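Local coordinates for protein extracellular invertase (Aspergillus kawachii, PDB 5XH8) that probably cleaves the beta-fructofuranoside linkage of sucrose and, with high transfructosylation activity, passes fructosyl groups on to build fructooligosaccharides such as 1-kestose, at residues K474-E485 with Y569-N580. Sequence-based numbering, arbitrary orientation.
Sequences KSGFQILSSEHE and YANSTNISFFHN
Paired backbone hydrogen bonds join Gly476 to Phe578 and Gln478 to Ser576, making strands 474-479 and 574-580 antiparallel neighbours in a sheet of the C-terminal beta-sandwich of this family 32 glycosidase. The straightest runs from Gln478 N to Ser576 O (2.8 Å, 172° at the hydrogen). Beyond it the register slips by one at a G1 bulge, where Leu480 and Ser481 both face Asn574.

Polar side chains close both ends. Lys474 N donates to Asn580 OD1 from above its carbonyl plane, and Ser475 OG hydrogen-bonds His579 ND1 at the ring edge (3.0 Å), while His579 NE2 is hydrogen-bonded to Gly583 O. Glu485 OE1 accepts two bonds, from Tyr569 N on its syn side (3.0 Å) and from Ser572 OG on its anti lone pair (2.6 Å); Ser482 OG in turn donates to Ser572 OG.

Among the rings, His484 and Tyr569 form an offset stack, centroids 4.8 Å apart. Phe477 CE1 lies 3.9 Å from Phe577 CD1, the ring planes oblique at 39°, and both rings meet Phe587 of the facing sheet edge-to-face.

With OE2 hydrogen-bonded to the backbone N of Trp568 and Ala507, the buried Glu485 carboxylate is gripped at both oxygens, which would favour its charged form; OE1 ties the two ends of the type I turn 569-572.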
loop_
_atom_site.group_PDB
_atom_site.type_symbol
_atom_site.label_atom_id
_atom_site.label_comp_id
_atom_site.label_asym_id
_atom_site.label_seq_id
_atom_site.Cartn_x
_atom_site.Cartn_y
_atom_site.Cartn_z
ATOM N N LYS A 474 -41.091 -38.932 -9.394
ATOM C CA LYS A 474 -40.574 -38.212 -8.238
ATOM C C LYS A 474 -40.668 -39.153 -7.060
ATOM O O LYS A 474 -41.775 -39.548 -6.690
ATOM C CB LYS A 474 -41.398 -36.968 -7.936
ATOM C CG LYS A 474 -41.314 -35.914 -9.013
ATOM C CD LYS A 474 -42.329 -34.822 -8.808
ATOM C CE LYS A 474 -42.608 -34.153 -10.137
ATOM N NZ LYS A 474 -43.222 -32.830 -9.921
ATOM N N SER A 475 -39.524 -39.526 -6.483
ATOM C CA SER A 475 -39.496 -40.378 -5.301
ATOM C C SER A 475 -38.446 -39.916 -4.273
ATOM O O SER A 475 -37.350 -39.483 -4.635
ATOM C CB SER A 475 -39.237 -41.838 -5.712
ATOM O OG SER A 475 -39.896 -42.164 -6.939
ATOM N N GLY A 476 -38.791 -40.032 -2.992
ATOM C CA GLY A 476 -37.865 -39.758 -1.925
ATOM C C GLY A 476 -38.496 -39.919 -0.563
ATOM O O GLY A 476 -39.149 -40.930 -0.295
ATOM N N PHE A 477 -38.290 -38.930 0.306
ATOM C CA PHE A 477 -38.839 -38.963 1.650
ATOM C C PHE A 477 -39.455 -37.638 2.030
ATOM O O PHE A 477 -39.082 -36.588 1.523
ATOM C CB PHE A 477 -37.779 -39.329 2.677
ATOM C CG PHE A 477 -37.128 -40.653 2.432
ATOM C CD1 PHE A 477 -37.659 -41.818 2.980
ATOM C CD2 PHE A 477 -35.971 -40.741 1.658
ATOM C CE1 PHE A 477 -37.059 -43.042 2.745
ATOM C CE2 PHE A 477 -35.367 -41.964 1.427
ATOM C CZ PHE A 477 -35.913 -43.116 1.966
ATOM N N GLN A 478 -40.420 -37.723 2.933
ATOM C CA GLN A 478 -41.011 -36.579 3.565
ATOM C C GLN A 478 -40.486 -36.601 4.996
ATOM O O GLN A 478 -40.565 -37.625 5.663
ATOM C CB GLN A 478 -42.534 -36.682 3.524
ATOM C CG GLN A 478 -43.224 -35.386 3.849
ATOM C CD GLN A 478 -44.739 -35.517 3.877
ATOM O OE1 GLN A 478 -45.319 -36.015 4.838
ATOM N NE2 GLN A 478 -45.379 -35.042 2.832
ATOM N N ILE A 479 -39.924 -35.488 5.455
ATOM C CA ILE A 479 -39.303 -35.420 6.784
ATOM C C ILE A 479 -39.820 -34.226 7.546
ATOM O O ILE A 479 -40.459 -33.352 6.965
ATOM C CB ILE A 479 -37.754 -35.353 6.703
ATOM C CG1 ILE A 479 -37.287 -34.081 5.958
ATOM C CG2 ILE A 479 -37.214 -36.606 6.027
ATOM C CD1 ILE A 479 -35.781 -33.872 5.988
ATOM N N LEU A 480 -39.514 -34.187 8.840
ATOM C CA LEU A 480 -39.903 -33.072 9.698
ATOM C C LEU A 480 -41.418 -32.754 9.545
ATOM O O LEU A 480 -41.817 -31.602 9.338
ATOM C CB LEU A 480 -39.021 -31.841 9.401
ATOM C CG LEU A 480 -37.508 -32.022 9.626
ATOM C CD1 LEU A 480 -36.699 -30.892 8.970
ATOM C CD2 LEU A 480 -37.211 -32.135 11.112
ATOM N N SER A 481 -42.221 -33.814 9.632
ATOM C CA SER A 481 -43.665 -33.778 9.330
ATOM C C SER A 481 -44.528 -33.833 10.554
ATOM O O SER A 481 -44.240 -34.544 11.515
ATOM C CB SER A 481 -44.082 -34.965 8.467
ATOM O OG SER A 481 -43.595 -34.788 7.165
ATOM N N SER A 482 -45.608 -33.073 10.483
ATOM C CA SER A 482 -46.704 -33.130 11.439
ATOM C C SER A 482 -47.924 -32.613 10.671
ATOM O O SER A 482 -47.850 -32.425 9.444
ATOM C CB SER A 482 -46.383 -32.268 12.660
ATOM O OG SER A 482 -46.253 -30.901 12.302
ATOM N N GLU A 483 -49.031 -32.357 11.353
ATOM C CA GLU A 483 -50.213 -31.870 10.642
ATOM C C GLU A 483 -49.983 -30.468 10.033
ATOM O O GLU A 483 -50.554 -30.149 8.997
ATOM C CB GLU A 483 -51.467 -31.897 11.536
ATOM C CG GLU A 483 -51.760 -30.638 12.342
ATOM C CD GLU A 483 -53.197 -30.591 12.886
ATOM O OE1 GLU A 483 -54.139 -30.239 12.133
ATOM O OE2 GLU A 483 -53.376 -30.889 14.083
ATOM N N HIS A 484 -49.149 -29.646 10.671
ATOM C CA HIS A 484 -48.915 -28.267 10.222
ATOM C C HIS A 484 -47.701 -28.042 9.301
ATOM O O HIS A 484 -47.613 -27.003 8.669
ATOM C CB HIS A 484 -48.792 -27.364 11.442
ATOM C CG HIS A 484 -50.038 -27.315 12.269
ATOM N ND1 HIS A 484 -51.216 -26.763 11.803
ATOM C CD2 HIS A 484 -50.300 -27.767 13.520
ATOM C CE1 HIS A 484 -52.147 -26.871 12.734
ATOM N NE2 HIS A 484 -51.617 -27.476 13.784
ATOM N N GLU A 485 -46.766 -28.989 9.251
ATOM C CA GLU A 485 -45.488 -28.807 8.523
ATOM C C GLU A 485 -45.011 -30.101 7.887
ATOM O O GLU A 485 -45.339 -31.193 8.351
ATOM C CB GLU A 485 -44.376 -28.317 9.473
ATOM C CG GLU A 485 -44.661 -27.007 10.188
ATOM C CD GLU A 485 -43.682 -26.689 11.314
ATOM O OE1 GLU A 485 -43.423 -27.540 12.194
ATOM O OE2 GLU A 485 -43.195 -25.543 11.356
ATOM N N TYR A 569 -42.829 -26.618 15.036
ATOM C CA TYR A 569 -43.590 -27.423 16.007
ATOM C C TYR A 569 -42.756 -28.588 16.534
ATOM O O TYR A 569 -42.055 -29.261 15.777
ATOM C CB TYR A 569 -44.924 -27.951 15.395
ATOM C CG TYR A 569 -45.999 -26.899 15.239
ATOM C CD1 TYR A 569 -46.753 -26.476 16.338
ATOM C CD2 TYR A 569 -46.275 -26.317 13.998
ATOM C CE1 TYR A 569 -47.740 -25.495 16.210
ATOM C CE2 TYR A 569 -47.270 -25.337 13.863
ATOM C CZ TYR A 569 -47.995 -24.935 14.981
ATOM O OH TYR A 569 -48.958 -23.969 14.869
ATOM N N ALA A 570 -42.847 -28.818 17.839
ATOM C CA ALA A 570 -42.116 -29.882 18.518
ATOM C C ALA A 570 -42.348 -31.252 17.855
ATOM O O ALA A 570 -41.400 -32.044 17.726
ATOM C CB ALA A 570 -42.491 -29.918 19.991
ATOM N N ASN A 571 -43.582 -31.459 17.376
ATOM C CA ASN A 571 -44.048 -32.695 16.717
ATOM C C ASN A 571 -43.648 -32.865 15.294
ATOM O O ASN A 571 -44.023 -33.856 14.703
ATOM C CB ASN A 571 -45.586 -32.706 16.613
ATOM C CG ASN A 571 -46.254 -32.802 17.931
ATOM O OD1 ASN A 571 -45.601 -32.848 18.981
ATOM N ND2 ASN A 571 -47.581 -32.808 17.904
ATOM N N SER A 572 -42.992 -31.888 14.685
ATOM C CA SER A 572 -42.628 -32.012 13.278
ATOM C C SER A 572 -41.349 -32.860 13.120
ATOM O O SER A 572 -40.286 -32.369 12.707
ATOM C CB SER A 572 -42.527 -30.630 12.642
ATOM O OG SER A 572 -43.822 -30.040 12.545
ATOM N N THR A 573 -41.486 -34.148 13.443
ATOM C CA THR A 573 -40.386 -35.105 13.428
ATOM C C THR A 573 -40.670 -36.401 12.648
ATOM O O THR A 573 -39.821 -37.294 12.629
ATOM C CB THR A 573 -40.009 -35.493 14.871
ATOM O OG1 THR A 573 -41.135 -36.102 15.500
ATOM C CG2 THR A 573 -39.594 -34.272 15.682
ATOM N N ASN A 574 -41.839 -36.506 12.003
ATOM C CA ASN A 574 -42.231 -37.752 11.334
ATOM C C ASN A 574 -41.609 -37.850 9.961
ATOM O O ASN A 574 -41.378 -36.830 9.283
ATOM C CB ASN A 574 -43.758 -37.889 11.230
ATOM C CG ASN A 574 -44.423 -38.000 12.594
ATOM O OD1 ASN A 574 -45.142 -37.100 13.024
ATOM N ND2 ASN A 574 -44.145 -39.072 13.296
ATOM N N ILE A 575 -41.370 -39.091 9.557
ATOM C CA ILE A 575 -40.765 -39.406 8.275
ATOM C C ILE A 575 -41.660 -40.369 7.502
ATOM O O ILE A 575 -42.184 -41.304 8.083
ATOM C CB ILE A 575 -39.375 -40.040 8.473
ATOM C CG1 ILE A 575 -38.420 -39.022 9.119
ATOM C CG2 ILE A 575 -38.817 -40.539 7.139
ATOM C CD1 ILE A 575 -37.060 -39.597 9.471
ATOM N N SER A 576 -41.800 -40.148 6.200
ATOM C CA SER A 576 -42.582 -41.024 5.336
ATOM C C SER A 576 -41.870 -41.261 4.021
ATOM O O SER A 576 -41.149 -40.371 3.542
ATOM C CB SER A 576 -43.930 -40.384 5.039
ATOM O OG SER A 576 -44.622 -40.188 6.247
ATOM N N PHE A 577 -42.100 -42.440 3.425
ATOM C CA PHE A 577 -41.761 -42.678 2.013
ATOM C C PHE A 577 -42.626 -41.742 1.194
ATOM O O PHE A 577 -43.742 -41.406 1.599
ATOM C CB PHE A 577 -42.048 -44.124 1.565
ATOM C CG PHE A 577 -41.277 -45.163 2.326
ATOM C CD1 PHE A 577 -40.007 -45.527 1.924
ATOM C CD2 PHE A 577 -41.821 -45.770 3.452
ATOM C CE1 PHE A 577 -39.283 -46.471 2.639
ATOM C CE2 PHE A 577 -41.105 -46.715 4.167
ATOM C CZ PHE A 577 -39.832 -47.067 3.761
ATOM N N PHE A 578 -42.106 -41.296 0.063
ATOM C CA PHE A 578 -42.866 -40.462 -0.850
ATOM C C PHE A 578 -42.604 -40.937 -2.269
ATOM O O PHE A 578 -41.465 -41.240 -2.623
ATOM C CB PHE A 578 -42.468 -38.988 -0.725
ATOM C CG PHE A 578 -42.823 -38.170 -1.935
ATOM C CD1 PHE A 578 -44.132 -37.754 -2.146
ATOM C CD2 PHE A 578 -41.864 -37.854 -2.884
ATOM C CE1 PHE A 578 -44.468 -37.011 -3.267
ATOM C CE2 PHE A 578 -42.192 -37.110 -4.009
ATOM C CZ PHE A 578 -43.497 -36.682 -4.202
ATOM N N HIS A 579 -43.664 -40.983 -3.071
ATOM C CA HIS A 579 -43.592 -41.407 -4.476
ATOM C C HIS A 579 -44.820 -40.836 -5.187
ATOM O O HIS A 579 -45.931 -40.903 -4.641
ATOM C CB HIS A 579 -43.522 -42.937 -4.549
ATOM C CG HIS A 579 -43.626 -43.485 -5.938
ATOM N ND1 HIS A 579 -42.785 -43.099 -6.957
ATOM C CD2 HIS A 579 -44.474 -44.397 -6.473
ATOM C CE1 HIS A 579 -43.115 -43.740 -8.063
ATOM N NE2 HIS A 579 -44.136 -44.536 -7.796
ATOM N N ASN A 580 -44.633 -40.235 -6.367
ATOM C CA ASN A 580 -45.738 -39.506 -7.035
ATOM C C ASN A 580 -46.629 -40.400 -7.924
ATOM O O ASN A 580 -47.510 -39.903 -8.615
ATOM C CB ASN A 580 -45.222 -38.309 -7.836
ATOM C CG ASN A 580 -44.443 -38.710 -9.063
ATOM O OD1 ASN A 580 -43.913 -39.820 -9.145
ATOM N ND2 ASN A 580 -44.322 -37.792 -10.009
HETATM O O HOH W 1 -37.957 -36.007 10.507
#